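Local structure of protein tudor (Drosophila melanogaster, 4Q5W) at residues Lys122-Thr125 and Leu126-Phe129; Tyr167-Leu170 and Gln171-Val174. The protein probably acts in the germ-line piRNA pathway through Tudor domains that recognise symmetrically dimethylated arginine of Aubergine, this fragment being extended Tudor 9. All coordinates share one frame; numbering follows the deposited sequence.

Contact 1: Lys122-Thr125 and Leu126-Phe129; sequences KALT and LTTF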
loop_
_atom_site.group_PDB
_atom_site.type_symbol
_atom_site.label_atom_id
_atom_site.label_comp_id
_atom_site.label_asym_id
_atom_site.label_seq_id
_atom_site.Cartn_x
_atom_site.Cartn_y
_atom_site.Cartn_z
ATOM N N LYS A 122 14.583 2.164 -11.884
ATOM C CA LYS A 122 13.340 1.863 -11.178
ATOM C C LYS A 122 13.394 0.602 -10.307
ATOM O O LYS A 122 13.018 0.630 -9.120
ATOM C CB LYS A 122 12.192 1.734 -12.184
ATOM C CG LYS A 122 11.827 3.029 -12.894
ATOM C CD LYS A 122 10.673 2.799 -13.881
ATOM C CE LYS A 122 10.203 4.099 -14.506
ATOM N NZ LYS A 122 11.265 4.711 -15.348
ATOM N N ALA A 123 13.824 -0.506 -10.907
ATOM C CA ALA A 123 13.875 -1.778 -10.197
ATOM C C ALA A 123 14.864 -1.735 -9.033
ATOM O O ALA A 123 14.567 -2.209 -7.938
ATOM C CB ALA A 123 14.213 -2.920 -11.154
ATOM N N LEU A 124 16.035 -1.154 -9.259
ATOM C CA LEU A 124 17.022 -1.073 -8.183
ATOM C C LEU A 124 16.526 -0.179 -7.046
ATOM O O LEU A 124 16.727 -0.468 -5.867
ATOM C CB LEU A 124 18.360 -0.564 -8.726
ATOM C CG LEU A 124 19.469 -0.265 -7.707
ATOM C CD1 LEU A 124 19.795 -1.479 -6.864
ATOM C CD2 LEU A 124 20.710 0.193 -8.466
ATOM N N THR A 125 15.882 0.917 -7.407
ATOM C CA THR A 125 15.351 1.830 -6.417
ATOM C C THR A 125 14.290 1.131 -5.585
ATOM O O THR A 125 14.279 1.250 -4.366
ATOM C CB THR A 125 14.755 3.093 -7.064
ATOM O OG1 THR A 125 15.809 3.847 -7.680
ATOM C CG2 THR A 125 14.042 3.972 -6.016
ATOM N N LEU A 126 13.402 0.392 -6.238
ATOM C CA LEU A 126 12.303 -0.225 -5.496
ATOM C C LEU A 126 12.747 -1.368 -4.583
ATOM O O LEU A 126 12.225 -1.519 -3.473
ATOM C CB LEU A 126 11.172 -0.642 -6.431
ATOM C CG LEU A 126 10.459 0.582 -7.008
ATOM C CD1 LEU A 126 9.136 0.180 -7.654
ATOM C CD2 LEU A 126 10.251 1.684 -5.950
ATOM N N THR A 127 13.715 -2.164 -5.021
ATOM C CA THR A 127 14.224 -3.243 -4.177
ATOM C C THR A 127 15.015 -2.682 -2.988
ATOM O O THR A 127 14.934 -3.210 -1.868
ATOM C CB THR A 127 15.053 -4.288 -4.979
ATOM O OG1 THR A 127 15.408 -5.384 -4.128
ATOM C CG2 THR A 127 16.319 -3.674 -5.566
ATOM N N THR A 128 15.767 -1.610 -3.231
ATOM C CA THR A 128 16.501 -0.951 -2.156
ATOM C C THR A 128 15.521 -0.328 -1.162
ATOM O O THR A 128 15.723 -0.415 0.042
ATOM C CB THR A 128 17.476 0.101 -2.706
ATOM O OG1 THR A 128 18.316 -0.526 -3.684
ATOM C CG2 THR A 128 18.363 0.686 -1.581
ATOM N N PHE A 129 14.449 0.274 -1.673
ATOM C CA PHE A 129 13.441 0.912 -0.832
ATOM C C PHE A 129 12.761 -0.161 0.034
ATOM O O PHE A 129 12.537 0.040 1.231
ATOM C CB PHE A 129 12.420 1.619 -1.737
ATOM C CG PHE A 129 11.464 2.549 -1.021
ATOM C CD1 PHE A 129 11.690 2.982 0.290
ATOM C CD2 PHE A 129 10.334 3.007 -1.686
ATOM C CE1 PHE A 129 10.797 3.843 0.918
ATOM C CE2 PHE A 129 9.433 3.867 -1.064
ATOM C CZ PHE A 129 9.662 4.281 0.237
#
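Leu-124 and Thr-128 meet one turn apart in the first turns of the alpha-helix 122-134, which flanks the five-stranded sheet of this extended Tudor domain, consistent with its staphylococcal-nuclease-like (OB-fold) part. The helical i to i+4 ladder runs through all eight residues: the carbonyls of Lys-122, Ala-123, Leu-124 and Thr-125 accept in turn from the amides of Leu-126, Thr-127, Thr-128 and Phe-129. At Leu-124 the ladder has an extra rung. Its O takes the backbone N of Thr-128 at 3.0 Å and also the hydroxyl OG1 of Thr-128 at 2.7 Å, the two donors arriving from opposite faces of the carbonyl plane, each tilted 29° from it. The hydroxyl can fold back this far because OG1 sits beside the backbone N, anti to the carbonyl carbon (chi1 -54°), and in this way a threonine side chain satisfies its own polar atom within the helix. The same torsion leaves CG2 of Thr-128 on the flank facing helix 166-182, where it packs on Leu-170 and Leu-173. Leu-124 runs alongside Thr-128, pointing the same way, and its CD1 lies 3.6 Å from Thr-128 OG1; it also touches Glu-177 of helix 166-182. Thr-125 uses its hydroxyl in the same manner one turn earlier, bonding to the carbonyl of Asn-121, while its methyl CG2 packs on Leu-170. On another flank Leu-126 and Phe-129 reach Val-11 of strand 5-11, which ties the helix to the sheet. In Leu-126 the branch carbon CG lies beside the backbone N (chi1 -69°), which brings it to 3.3 Å from Lys-122 O.

Contact 2: Tyr167-Leu170 and Gln171-Val174; sequences YEHL and QKLV
Residues 167-170 run straight into 171-174 as two consecutive turns of the alpha-helix 166-182, the C-terminal helix of the extended Tudor domain. Lys-172, Leu-173 and Val-174 give their amides to Glu-168, His-169 and Leu-170 in regular i to i+4 bonds, but the first rung is weak: Gln-171 N stands 3.3 Å from Tyr-167 O. The side chain of Gln-171 adds a second donor to the same oxygen. Leaving beside its backbone N (chi1 -73°), the extended chain runs back along the helix toward Tyr-167, which puts NE2 within 3.2 Å of Tyr-167 O, above the carbonyl plane. That nitrogen also lies 3.3 Å above the plane of the Tyr-167 ring, over its centre, with amide and ring planes 37° apart. Donation from NE2 to Tyr-167 O sets which way round the amide lies, and the hydrogen bond between Gln-171 OE1 and Ser-115 OG is compatible with it; Tyr-167 OH is bonded to the carbonyl of Pro-114. Leu-170 and Val-174 occupy the buried side, facing helices 116-120 and 122-134, their CD1 and CG2 4.4 Å apart. On another side Lys-172 and Leu-173 meet the His-169 ring at an oblique angle. Lys-172, bent at chi3 (75°), brings its CE to 3.8 Å from His-169 ND1, while Leu-173 CD1 approaches His-169 CD2 at 3.5 Å.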
loop_
_atom_site.group_PDB
_atom_site.type_symbol
_atom_site.label_atom_id
_atom_site.label_comp_id
_atom_site.label_asym_id
_atom_site.label_seq_id
_atom_site.Cartn_x
_atom_site.Cartn_y
_atom_site.Cartn_z
ATOM N N TYR A 167 14.384 9.916 1.525
ATOM C CA TYR A 167 14.604 10.467 0.188
ATOM C C TYR A 167 16.100 10.553 -0.112
ATOM O O TYR A 167 16.583 10.041 -1.132
ATOM C CB TYR A 167 13.919 11.836 0.052
ATOM C CG TYR A 167 14.210 12.568 -1.247
ATOM C CD1 TYR A 167 13.752 12.075 -2.460
ATOM C CD2 TYR A 167 14.922 13.765 -1.255
ATOM C CE1 TYR A 167 14.007 12.743 -3.650
ATOM C CE2 TYR A 167 15.177 14.442 -2.447
ATOM C CZ TYR A 167 14.714 13.917 -3.641
ATOM O OH TYR A 167 14.952 14.576 -4.826
ATOM N N GLU A 168 16.838 11.179 0.793
ATOM C CA GLU A 168 18.266 11.326 0.623
ATOM C C GLU A 168 19.014 10.002 0.755
ATOM O O GLU A 168 19.931 9.738 -0.011
ATOM C CB GLU A 168 18.815 12.372 1.593
ATOM C CG GLU A 168 18.306 13.783 1.302
ATOM C CD GLU A 168 16.953 14.093 1.926
ATOM O OE1 GLU A 168 16.378 13.207 2.591
ATOM O OE2 GLU A 168 16.470 15.240 1.756
ATOM N N HIS A 169 18.629 9.173 1.725
ATOM C CA HIS A 169 19.320 7.906 1.933
ATOM C C HIS A 169 19.127 6.936 0.775
ATOM O O HIS A 169 20.055 6.221 0.377
ATOM C CB HIS A 169 18.843 7.233 3.215
ATOM C CG HIS A 169 19.778 6.183 3.714
ATOM N ND1 HIS A 169 20.964 6.488 4.345
ATOM C CD2 HIS A 169 19.731 4.831 3.630
ATOM C CE1 HIS A 169 21.593 5.369 4.655
ATOM N NE2 HIS A 169 20.862 4.349 4.243
ATOM N N LEU A 170 17.919 6.914 0.228
ATOM C CA LEU A 170 17.622 6.000 -0.875
ATOM C C LEU A 170 18.434 6.373 -2.108
ATOM O O LEU A 170 18.971 5.502 -2.795
ATOM C CB LEU A 170 16.134 6.014 -1.201
ATOM C CG LEU A 170 15.669 4.982 -2.225
ATOM C CD1 LEU A 170 16.017 3.556 -1.789
ATOM C CD2 LEU A 170 14.173 5.120 -2.444
ATOM N N GLN A 171 18.543 7.669 -2.377
ATOM C CA GLN A 171 19.383 8.124 -3.482
ATOM C C GLN A 171 20.828 7.699 -3.283
ATOM O O GLN A 171 21.484 7.228 -4.219
ATOM C CB GLN A 171 19.331 9.637 -3.613
ATOM C CG GLN A 171 18.028 10.171 -4.171
ATOM C CD GLN A 171 18.003 11.680 -4.186
ATOM O OE1 GLN A 171 18.225 12.305 -5.226
ATOM N NE2 GLN A 171 17.732 12.279 -3.033
ATOM N N LYS A 172 21.313 7.867 -2.060
ATOM C CA LYS A 172 22.690 7.521 -1.708
ATOM C C LYS A 172 22.991 6.040 -1.911
ATOM O O LYS A 172 24.008 5.694 -2.508
ATOM C CB LYS A 172 23.006 7.941 -0.269
ATOM C CG LYS A 172 24.445 7.632 0.137
ATOM C CD LYS A 172 24.804 8.244 1.478
ATOM C CE LYS A 172 24.191 7.489 2.626
ATOM N NZ LYS A 172 24.609 8.085 3.929
ATOM N N LEU A 173 22.110 5.171 -1.412
ATOM C CA LEU A 173 22.273 3.723 -1.561
ATOM C C LEU A 173 22.247 3.247 -3.012
ATOM O O LEU A 173 23.022 2.372 -3.387
ATOM C CB LEU A 173 21.219 2.958 -0.763
ATOM C CG LEU A 173 21.236 3.060 0.763
ATOM C CD1 LEU A 173 20.182 2.155 1.373
ATOM C CD2 LEU A 173 22.617 2.726 1.342
ATOM N N VAL A 174 21.342 3.808 -3.815
ATOM C CA VAL A 174 21.241 3.431 -5.225
ATOM C C VAL A 174 22.496 3.879 -5.981
ATOM O O VAL A 174 23.075 3.124 -6.753
ATOM C CB VAL A 174 19.964 4.014 -5.879
ATOM C CG1 VAL A 174 20.002 3.865 -7.408
ATOM C CG2 VAL A 174 18.712 3.349 -5.301
#

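Overall arrangement
Contacts 1 and 2 are single-helix contacts on helices 122-134 and 166-182, which pack against each other with the two centres about 10 Å apart. Their buried sides meet at Leu-170, whose CD1 lies 3.7 Å from Thr-128 CG2 and whose CD2 lies 3.8 Å from Thr-125 CG2. Both contacts are partly buried, each with a solvent-facing side. Each adds a side-chain donor to a main-chain carbonyl, though by different means: a short threonine hydroxyl in 122-129, a glutamine amide that also stands over one face of a tyrosine ring in 167-174. Contact 1 also leans on strand 5-11, whereas contact 2 is tied to residues 114-118 by polar and apolar partners alike.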